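Local atomic coordinates of 6-phosphogluconate dehydrogenase NAD-binding (PDB entry 4GBJ), a protein that probably binds NAD or NADP and works as an oxidoreductase of the 6-phosphogluconate and 3-hydroxyisobutyrate dehydrogenase families. Residues V32-T37 with E76-M81; F124-A129 with Q220-L225; A170-L175 with L249-D254. All coordinates share one frame; numbering follows the deposited sequence.

Contact 1. Residues V32-T37 with E76-M81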
loop_
_atom_site.group_PDB
_atom_site.type_symbol
_atom_site.label_atom_id
_atom_site.label_comp_id
_atom_site.label_asym_id
_atom_site.label_seq_id
_atom_site.Cartn_x
_atom_site.Cartn_y
_atom_site.Cartn_z
ATOM N N VAL B 32 19.887 -33.885 3.102
ATOM C CA VAL B 32 20.346 -34.272 4.434
ATOM C C VAL B 32 19.945 -33.074 5.296
ATOM O O VAL B 32 20.408 -31.941 5.082
ATOM C CB VAL B 32 21.819 -34.726 4.549
ATOM C CG1 VAL B 32 22.803 -33.699 4.000
ATOM C CG2 VAL B 32 22.156 -35.130 5.982
ATOM N N VAL B 33 18.967 -33.310 6.174
ATOM C CA VAL B 33 18.304 -32.257 6.922
ATOM C C VAL B 33 18.663 -32.267 8.385
ATOM O O VAL B 33 19.186 -33.239 8.923
ATOM C CB VAL B 33 16.783 -32.284 6.723
ATOM C CG1 VAL B 33 16.427 -32.295 5.237
ATOM C CG2 VAL B 33 16.112 -33.457 7.457
ATOM N N TRP B 34 18.423 -31.129 9.006
ATOM C CA TRP B 34 18.708 -30.888 10.416
ATOM C C TRP B 34 17.810 -29.801 10.939
ATOM O O TRP B 34 17.442 -28.865 10.218
ATOM C CB TRP B 34 20.169 -30.494 10.620
ATOM C CG TRP B 34 20.543 -30.136 12.032
ATOM C CD1 TRP B 34 21.091 -30.962 12.969
ATOM C CD2 TRP B 34 20.474 -28.834 12.636
ATOM N NE1 TRP B 34 21.344 -30.266 14.130
ATOM C CE2 TRP B 34 20.992 -28.953 13.948
ATOM C CE3 TRP B 34 20.018 -27.580 12.200
ATOM C CZ2 TRP B 34 21.031 -27.880 14.834
ATOM C CZ3 TRP B 34 20.089 -26.506 13.070
ATOM C CH2 TRP B 34 20.568 -26.667 14.379
ATOM N N ASN B 35 17.490 -29.906 12.209
ATOM C CA ASN B 35 16.682 -28.900 12.875
ATOM C C ASN B 35 16.984 -28.933 14.353
ATOM O O ASN B 35 17.185 -30.026 14.889
ATOM C CB ASN B 35 15.206 -29.191 12.594
ATOM C CG ASN B 35 14.305 -28.032 12.904
ATOM O OD1 ASN B 35 14.469 -26.938 12.363
ATOM N ND2 ASN B 35 13.290 -28.246 13.720
ATOM N N ARG B 36 16.987 -27.757 15.029
ATOM C CA ARG B 36 17.218 -27.677 16.483
ATOM C C ARG B 36 16.217 -28.603 17.238
ATOM O O ARG B 36 16.576 -29.176 18.262
ATOM C CB ARG B 36 17.100 -26.222 16.968
ATOM C CG ARG B 36 17.745 -25.947 18.328
ATOM C CD ARG B 36 19.220 -25.548 18.272
ATOM N NE ARG B 36 20.084 -26.512 18.969
ATOM C CZ ARG B 36 21.297 -26.257 19.466
ATOM N NH1 ARG B 36 21.827 -25.036 19.369
ATOM N NH2 ARG B 36 21.985 -27.218 20.076
ATOM N N THR B 37 14.986 -28.764 16.705
ATOM C CA THR B 37 13.944 -29.672 17.217
ATOM C C THR B 37 13.935 -30.858 16.270
ATOM O O THR B 37 13.433 -30.739 15.150
ATOM C CB THR B 37 12.587 -28.943 17.297
ATOM O OG1 THR B 37 12.778 -27.699 17.972
ATOM C CG2 THR B 37 11.506 -29.781 17.989
ATOM N N GLU B 76 24.169 -16.867 12.965
ATOM C CA GLU B 76 25.555 -16.716 13.433
ATOM C C GLU B 76 25.990 -17.869 14.336
ATOM O O GLU B 76 27.138 -18.284 14.260
ATOM C CB GLU B 76 25.728 -15.410 14.185
ATOM C CG GLU B 76 25.639 -14.192 13.287
ATOM C CD GLU B 76 25.593 -12.886 14.070
ATOM O OE1 GLU B 76 26.018 -12.884 15.249
ATOM O OE2 GLU B 76 25.112 -11.872 13.520
ATOM N N GLU B 77 25.076 -18.374 15.194
ATOM C CA GLU B 77 25.373 -19.491 16.123
ATOM C C GLU B 77 25.653 -20.762 15.335
ATOM O O GLU B 77 26.490 -21.571 15.711
ATOM C CB GLU B 77 24.182 -19.712 17.089
ATOM C CG GLU B 77 24.091 -21.068 17.799
ATOM C CD GLU B 77 22.855 -21.229 18.670
ATOM O OE1 GLU B 77 21.834 -20.555 18.397
ATOM O OE2 GLU B 77 22.892 -22.069 19.599
ATOM N N LEU B 78 24.903 -20.968 14.270
ATOM C CA LEU B 78 25.052 -22.161 13.476
ATOM C C LEU B 78 26.231 -22.065 12.521
ATOM O O LEU B 78 26.987 -23.014 12.401
ATOM C CB LEU B 78 23.767 -22.384 12.689
ATOM C CG LEU B 78 23.669 -23.712 11.983
ATOM C CD1 LEU B 78 23.837 -24.855 12.978
ATOM C CD2 LEU B 78 22.363 -23.819 11.241
ATOM N N PHE B 79 26.385 -20.944 11.831
ATOM C CA PHE B 79 27.445 -20.786 10.863
ATOM C C PHE B 79 28.768 -20.314 11.507
ATOM O O PHE B 79 29.330 -19.253 11.184
ATOM C CB PHE B 79 26.981 -19.881 9.709
ATOM C CG PHE B 79 26.087 -20.704 8.812
ATOM C CD1 PHE B 79 26.621 -21.454 7.784
ATOM C CD2 PHE B 79 24.750 -20.908 9.132
ATOM C CE1 PHE B 79 25.817 -22.315 7.034
ATOM C CE2 PHE B 79 23.952 -21.798 8.385
ATOM C CZ PHE B 79 24.507 -22.515 7.371
ATOM N N SER B 80 29.297 -21.177 12.369
ATOM C CA SER B 80 30.565 -20.956 13.046
ATOM C C SER B 80 31.680 -21.112 12.039
ATOM O O SER B 80 31.461 -21.693 10.980
ATOM C CB SER B 80 30.729 -21.983 14.160
ATOM O OG SER B 80 30.771 -23.287 13.590
HETATM N N MSE B 81 32.889 -20.671 12.381
HETATM C CA MSE B 81 34.053 -20.837 11.500
HETATM C C MSE B 81 34.320 -22.307 11.109
HETATM O O MSE B 81 34.723 -22.559 9.978
HETATM C CB MSE B 81 35.317 -20.291 12.191
HETATM C CG MSE B 81 35.412 -18.776 12.178
HETATM SE SE MSE B 81 37.294 -18.303 12.718
HETATM C CE MSE B 81 37.490 -19.215 14.307
#
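Trp-34 and Arg-36 reach from the end of strand 31-34 and the turn after it to Leu-78 and Glu-77 in the last turn of helix 72-78, across backbones that stay well apart: the nearest CA atoms, of Arg-36 and Leu-78, are 10.0 Å from each other. Long side chains span that gap. The six-membered part of the Trp-34 indole meets the forked end of Leu-78, CZ3 lying 4.0 Å from CD2 while CH2 comes equally close to CD1, so both methyls of the leucine bear on the far rim of the ring. The CD2 methyl approaches obliquely, and the two side chains run past each other in opposite directions. With CG of Trp-34 anti to its N (chi1 176°), the ring is carried out toward the helix; its NE1 is hydrogen-bonded to Glu-53 O, which helps to hold the ring's rotation. Leu-11 of strand 8-11 touches both Trp-34 and Leu-78.

Nearer solvent, Arg-36 and Glu-77 form a salt bridge, with NH1 3.2 Å from OE2. The carboxylate oxygen lies in the guanidinium plane, at its edge, but the two planes are turned 54° apart and OE2 alone does the pairing. The arginine chain bends on its way, whereas Glu-77 is extended beyond CG, and the two meet at about a right angle. An apolar pair inside and an ion pair outside thus join the C-terminal end of a parallel strand to a helix in the Rossmann-type nucleotide-binding domain, with Trp-34 near a probable GxGxxG motif.

Contact 2. Residues F124-A129 with Q220-L225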
loop_
_atom_site.group_PDB
_atom_site.type_symbol
_atom_site.label_atom_id
_atom_site.label_comp_id
_atom_site.label_asym_id
_atom_site.label_seq_id
_atom_site.Cartn_x
_atom_site.Cartn_y
_atom_site.Cartn_z
ATOM N N PHE B 124 9.979 -14.215 -0.095
ATOM C CA PHE B 124 8.778 -13.409 -0.012
ATOM C C PHE B 124 7.665 -14.383 -0.228
ATOM O O PHE B 124 7.236 -14.607 -1.360
ATOM C CB PHE B 124 8.787 -12.290 -1.074
ATOM C CG PHE B 124 9.958 -11.331 -0.965
ATOM C CD1 PHE B 124 9.757 -10.008 -0.610
ATOM C CD2 PHE B 124 11.267 -11.777 -1.144
ATOM C CE1 PHE B 124 10.821 -9.117 -0.560
ATOM C CE2 PHE B 124 12.344 -10.914 -0.994
ATOM C CZ PHE B 124 12.114 -9.574 -0.773
ATOM N N ALA B 125 7.292 -15.080 0.839
ATOM C CA ALA B 125 6.247 -16.108 0.753
ATOM C C ALA B 125 5.794 -16.558 2.108
ATOM O O ALA B 125 6.618 -16.972 2.907
ATOM C CB ALA B 125 6.780 -17.340 -0.005
ATOM N N ARG B 126 4.502 -16.575 2.341
ATOM C CA ARG B 126 3.940 -17.204 3.529
ATOM C C ARG B 126 3.896 -18.731 3.225
ATOM O O ARG B 126 3.890 -19.104 2.047
ATOM C CB ARG B 126 2.555 -16.625 3.844
ATOM C CG ARG B 126 2.612 -15.130 4.166
ATOM C CD ARG B 126 1.344 -14.607 4.832
ATOM N NE ARG B 126 0.226 -14.486 3.890
ATOM C CZ ARG B 126 0.048 -13.489 3.021
ATOM N NH1 ARG B 126 0.927 -12.495 2.944
ATOM N NH2 ARG B 126 -1.004 -13.487 2.216
ATOM N N PRO B 127 3.865 -19.625 4.235
ATOM C CA PRO B 127 3.870 -21.086 3.953
ATOM C C PRO B 127 2.916 -21.586 2.860
ATOM O O PRO B 127 3.288 -22.482 2.096
ATOM C CB PRO B 127 3.481 -21.691 5.295
ATOM C CG PRO B 127 4.070 -20.745 6.284
ATOM C CD PRO B 127 3.921 -19.362 5.684
ATOM N N GLU B 128 1.729 -20.972 2.740
ATOM C CA GLU B 128 0.757 -21.370 1.721
ATOM C C GLU B 128 1.287 -21.034 0.324
ATOM O O GLU B 128 1.127 -21.833 -0.606
ATOM C CB GLU B 128 -0.616 -20.698 1.919
ATOM C CG GLU B 128 -1.101 -20.584 3.360
ATOM C CD GLU B 128 -0.672 -19.322 4.095
ATOM O OE1 GLU B 128 0.168 -19.451 5.016
ATOM O OE2 GLU B 128 -1.111 -18.209 3.711
ATOM N N ALA B 129 1.919 -19.849 0.184
ATOM C CA ALA B 129 2.467 -19.380 -1.092
ATOM C C ALA B 129 3.592 -20.276 -1.576
ATOM O O ALA B 129 3.812 -20.333 -2.788
ATOM C CB ALA B 129 2.961 -17.931 -0.980
ATOM N N GLN B 220 -5.623 -6.776 0.476
ATOM C CA GLN B 220 -6.840 -7.569 0.588
ATOM C C GLN B 220 -6.726 -8.577 1.766
ATOM O O GLN B 220 -7.689 -8.738 2.535
ATOM C CB GLN B 220 -7.130 -8.271 -0.755
ATOM C CG GLN B 220 -7.451 -7.215 -1.860
ATOM C CD GLN B 220 -8.006 -7.758 -3.180
ATOM O OE1 GLN B 220 -9.031 -7.259 -3.731
ATOM N NE2 GLN B 220 -7.275 -8.683 -3.785
ATOM N N ASN B 221 -5.553 -9.210 1.915
ATOM C CA ASN B 221 -5.311 -10.148 3.012
ATOM C C ASN B 221 -5.128 -9.424 4.336
ATOM O O ASN B 221 -5.813 -9.739 5.303
ATOM C CB ASN B 221 -4.067 -10.996 2.738
ATOM C CG ASN B 221 -4.117 -11.898 1.512
ATOM O OD1 ASN B 221 -3.071 -12.294 0.985
ATOM N ND2 ASN B 221 -5.293 -12.325 1.049
ATOM N N TYR B 222 -4.264 -8.415 4.368
ATOM C CA TYR B 222 -4.046 -7.695 5.610
ATOM C C TYR B 222 -5.220 -6.740 5.913
ATOM O O TYR B 222 -5.526 -6.560 7.074
ATOM C CB TYR B 222 -2.693 -6.980 5.627
ATOM C CG TYR B 222 -1.519 -7.929 5.803
ATOM C CD1 TYR B 222 -1.233 -8.493 7.038
ATOM C CD2 TYR B 222 -0.745 -8.320 4.717
ATOM C CE1 TYR B 222 -0.164 -9.366 7.205
ATOM C CE2 TYR B 222 0.348 -9.171 4.876
ATOM C CZ TYR B 222 0.657 -9.665 6.130
ATOM O OH TYR B 222 1.715 -10.535 6.292
ATOM N N GLY B 223 -5.931 -6.244 4.898
ATOM C CA GLY B 223 -7.040 -5.329 5.118
ATOM C C GLY B 223 -8.212 -5.930 5.846
ATOM O O GLY B 223 -8.875 -5.245 6.621
ATOM N N LYS B 224 -8.471 -7.202 5.612
ATOM C CA LYS B 224 -9.556 -7.919 6.272
ATOM C C LYS B 224 -9.246 -8.010 7.774
ATOM O O LYS B 224 -10.132 -7.789 8.591
ATOM C CB LYS B 224 -9.728 -9.323 5.637
ATOM C CG LYS B 224 -11.014 -10.059 5.991
ATOM C CD LYS B 224 -12.106 -9.907 4.920
ATOM C CE LYS B 224 -11.918 -10.901 3.779
ATOM N NZ LYS B 224 -12.911 -10.732 2.683
ATOM N N LEU B 225 -7.981 -8.259 8.138
ATOM C CA LEU B 225 -7.571 -8.298 9.548
ATOM C C LEU B 225 -7.819 -6.939 10.210
ATOM O O LEU B 225 -8.396 -6.857 11.277
ATOM C CB LEU B 225 -6.057 -8.625 9.729
ATOM C CG LEU B 225 -5.429 -9.807 9.035
ATOM C CD1 LEU B 225 -4.057 -10.098 9.643
ATOM C CD2 LEU B 225 -6.284 -11.017 9.103
#
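Arg-126 is the one residue of 124-129 that touches 220-225: its guanidinium meets Asn-221 with one terminal nitrogen and Tyr-222 with the other, while the nearest CA atoms, those of Arg-126 and Asn-221, are 11.6 Å apart. More of its surface is buried here than of any other residue in the contact. The chain runs out from CB and then bends about the CG-CD bond (chi3 -74°), turning the guanidinium to the two neighbours on the helix.

NH2 lies 2.7 Å from Asn-221 OD1. The oxygen sits at the edge of the guanidinium, near its plane, yet the N-H points well off it, at an angle of 117°, and the hydrogen bond is weak despite its short length. The amide stands perpendicular to the guanidinium. On the other branch, NH1 comes 3.9 Å from Tyr-222 CE2 and 4.0 Å from Tyr-222 OH, approaching the ring obliquely, with the two flat groups steeply inclined; this is packing alongside the phenol end of the ring. Tyr-222 also touches Ile-181 and Leu-185 of helix 169-197. Glu-128, in the first turn of helix 127-131, offers OE2 to Arg-126 NE over a long 4.0 Å, a carboxylate that may partly balance the arginine's charge. Shortened to an alanine here, the side chain would no longer span the distance, which would probably leave Asn-221 OD1 without this donor and open a gap beside the Tyr-222 ring.

Arg-126 occupies the N-cap position of helix 127-131, and its side chain lies about 8 Å from that of Lys-174, the predicted active-site lysine. With one segment in each, the contact bridges the Rossmann-type nucleotide-binding domain and the helical C-terminal domain, beside the probable catalytic cleft.

Contact 3. Residues A170-L175 with L249-D254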
loop_
_atom_site.group_PDB
_atom_site.type_symbol
_atom_site.label_atom_id
_atom_site.label_comp_id
_atom_site.label_asym_id
_atom_site.label_seq_id
_atom_site.Cartn_x
_atom_site.Cartn_y
_atom_site.Cartn_z
ATOM N N ALA B 170 20.047 -8.388 -1.240
ATOM C CA ALA B 170 18.709 -8.974 -1.268
ATOM C C ALA B 170 18.019 -8.766 0.080
ATOM O O ALA B 170 16.800 -8.533 0.140
ATOM C CB ALA B 170 18.782 -10.442 -1.620
ATOM N N ASN B 171 18.812 -8.838 1.168
ATOM C CA ASN B 171 18.320 -8.603 2.543
ATOM C C ASN B 171 17.742 -7.219 2.689
ATOM O O ASN B 171 16.754 -7.055 3.392
ATOM C CB ASN B 171 19.420 -8.800 3.545
ATOM C CG ASN B 171 19.878 -10.215 3.643
ATOM O OD1 ASN B 171 21.042 -10.515 3.426
ATOM N ND2 ASN B 171 18.976 -11.127 3.965
ATOM N N VAL B 172 18.307 -6.228 1.986
ATOM C CA VAL B 172 17.772 -4.852 2.012
ATOM C C VAL B 172 16.388 -4.863 1.375
ATOM O O VAL B 172 15.459 -4.227 1.893
ATOM C CB VAL B 172 18.689 -3.808 1.300
ATOM C CG1 VAL B 172 18.029 -2.458 1.221
ATOM C CG2 VAL B 172 20.039 -3.699 1.962
ATOM N N ILE B 173 16.224 -5.627 0.284
ATOM C CA ILE B 173 14.934 -5.652 -0.426
ATOM C C ILE B 173 13.874 -6.276 0.485
ATOM O O ILE B 173 12.767 -5.806 0.516
ATOM C CB ILE B 173 14.988 -6.367 -1.809
ATOM C CG1 ILE B 173 16.100 -5.826 -2.721
ATOM C CG2 ILE B 173 13.626 -6.312 -2.547
ATOM C CD1 ILE B 173 16.016 -4.319 -2.977
ATOM N N LYS B 174 14.218 -7.351 1.196
ATOM C CA LYS B 174 13.298 -8.059 2.083
ATOM C C LYS B 174 12.809 -7.135 3.213
ATOM O O LYS B 174 11.602 -7.061 3.451
ATOM C CB LYS B 174 13.984 -9.291 2.649
ATOM C CG LYS B 174 13.161 -10.074 3.658
ATOM C CD LYS B 174 11.798 -10.508 3.150
ATOM C CE LYS B 174 11.152 -11.428 4.151
ATOM N NZ LYS B 174 9.789 -11.803 3.777
ATOM N N LEU B 175 13.737 -6.425 3.861
ATOM C CA LEU B 175 13.411 -5.459 4.912
ATOM C C LEU B 175 12.516 -4.368 4.361
ATOM O O LEU B 175 11.530 -4.036 5.001
ATOM C CB LEU B 175 14.688 -4.839 5.525
ATOM C CG LEU B 175 15.596 -5.809 6.322
ATOM C CD1 LEU B 175 16.810 -5.096 6.847
ATOM C CD2 LEU B 175 14.820 -6.542 7.379
ATOM N N LEU B 249 15.375 -0.043 10.620
ATOM C CA LEU B 249 15.873 1.217 11.161
ATOM C C LEU B 249 17.388 1.206 11.302
ATOM O O LEU B 249 18.022 2.208 10.980
ATOM C CB LEU B 249 15.220 1.541 12.488
ATOM C CG LEU B 249 13.749 1.937 12.379
ATOM C CD1 LEU B 249 13.020 1.760 13.739
ATOM C CD2 LEU B 249 13.625 3.393 11.879
ATOM N N GLN B 250 17.972 0.076 11.737
ATOM C CA GLN B 250 19.438 -0.009 11.832
ATOM C C GLN B 250 20.064 0.088 10.469
ATOM O O GLN B 250 21.092 0.740 10.304
ATOM C CB GLN B 250 19.878 -1.313 12.502
ATOM C CG GLN B 250 21.385 -1.383 12.814
ATOM C CD GLN B 250 21.797 -0.296 13.816
ATOM O OE1 GLN B 250 21.212 -0.211 14.905
ATOM N NE2 GLN B 250 22.797 0.587 13.495
ATOM N N THR B 251 19.508 -0.665 9.507
ATOM C CA THR B 251 20.011 -0.702 8.141
ATOM C C THR B 251 19.964 0.709 7.528
ATOM O O THR B 251 20.937 1.146 6.910
ATOM C CB THR B 251 19.197 -1.725 7.328
ATOM O OG1 THR B 251 19.453 -3.000 7.892
ATOM C CG2 THR B 251 19.547 -1.733 5.863
ATOM N N ALA B 252 18.846 1.412 7.695
ATOM C CA ALA B 252 18.707 2.746 7.114
ATOM C C ALA B 252 19.670 3.730 7.817
ATOM O O ALA B 252 20.365 4.496 7.156
ATOM C CB ALA B 252 17.240 3.212 7.190
ATOM N N SER B 253 19.743 3.680 9.149
ATOM C CA SER B 253 20.645 4.560 9.904
ATOM C C SER B 253 22.112 4.431 9.450
ATOM O O SER B 253 22.799 5.434 9.263
ATOM C CB SER B 253 20.577 4.227 11.382
ATOM O OG SER B 253 21.354 5.173 12.078
ATOM N N ASP B 254 22.557 3.200 9.197
ATOM C CA ASP B 254 23.920 2.899 8.777
ATOM C C ASP B 254 24.278 3.508 7.432
ATOM O O ASP B 254 25.448 3.707 7.176
ATOM C CB ASP B 254 24.138 1.400 8.757
ATOM C CG ASP B 254 24.263 0.800 10.162
ATOM O OD1 ASP B 254 24.323 1.589 11.157
ATOM O OD2 ASP B 254 24.179 -0.433 10.289
#
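Leu-175 and Thr-251 are brought together by their first torsions: in Leu-175 CG stands anti to the carbonyl carbon (chi1 -66°), and in Thr-251 OG1 takes the same position (chi1 -65°), which leaves CG2 anti to the backbone N. The leucine then runs on extended, delivering its CD1 methyl to the threonine. CD1 lies 3.5 Å from OG1 and 4.2 Å from CB of Thr-251, so the methyl rests against the hydroxyl-bearing side of the threonine, and the two side chains cross obliquely. The threonine's other branch faces a second residue, its CG2 methyl being 4.4 Å from Val-172 CG2, a looser apolar touch. Thr-251 thus presents a different branch to each of two residues spaced three apart on one helix.

The hydroxyl can lie against a methyl because its polar need is met within its own helix: OG1 is hydrogen-bonded to Leu-247 O, one turn back. The backbones come close here, with the CA atoms of Val-172 and Thr-251 7.7 Å apart. Helix 169-197 is the long helix that leads from the Rossmann-type domain into the all-helical C-terminal domain of this dehydrogenase family, and helix 238-254 packs against its first turns.

Pro-101, at the start of helix 101-113, touches Val-172, Leu-175 and Thr-251 alike. The second subunit also covers the site, Ile-200 of that chain packing on Val-172 and its Asn-198 on Thr-251. Lys-174, the predicted active-site residue, belongs to helix 169-197, and its NZ is hydrogen-bonded to Ile-123 O of strand 117-124.

Contact 3 is buried, whereas contacts 1 and 2 are partly buried, and each of these has one buried residue among its touching residues and at least one exposed. Their chemistry follows: methyls and a hydroxyl bonded to a carbonyl of its own helix in contact 3, a ring-and-leucine pair beneath a salt bridge in contact 1, and a single arginine with a weak hydrogen bond in contact 2. Contact 1 stays within the nucleotide-binding domain and contact 3 within the helical domain; contact 2 joins the two. Contacts 2 and 3 touch, Phe-124 CZ lying 3.4 Å from Lys-174 CA, and the second subunit reaches both. Contact 1 stands apart, touching neither.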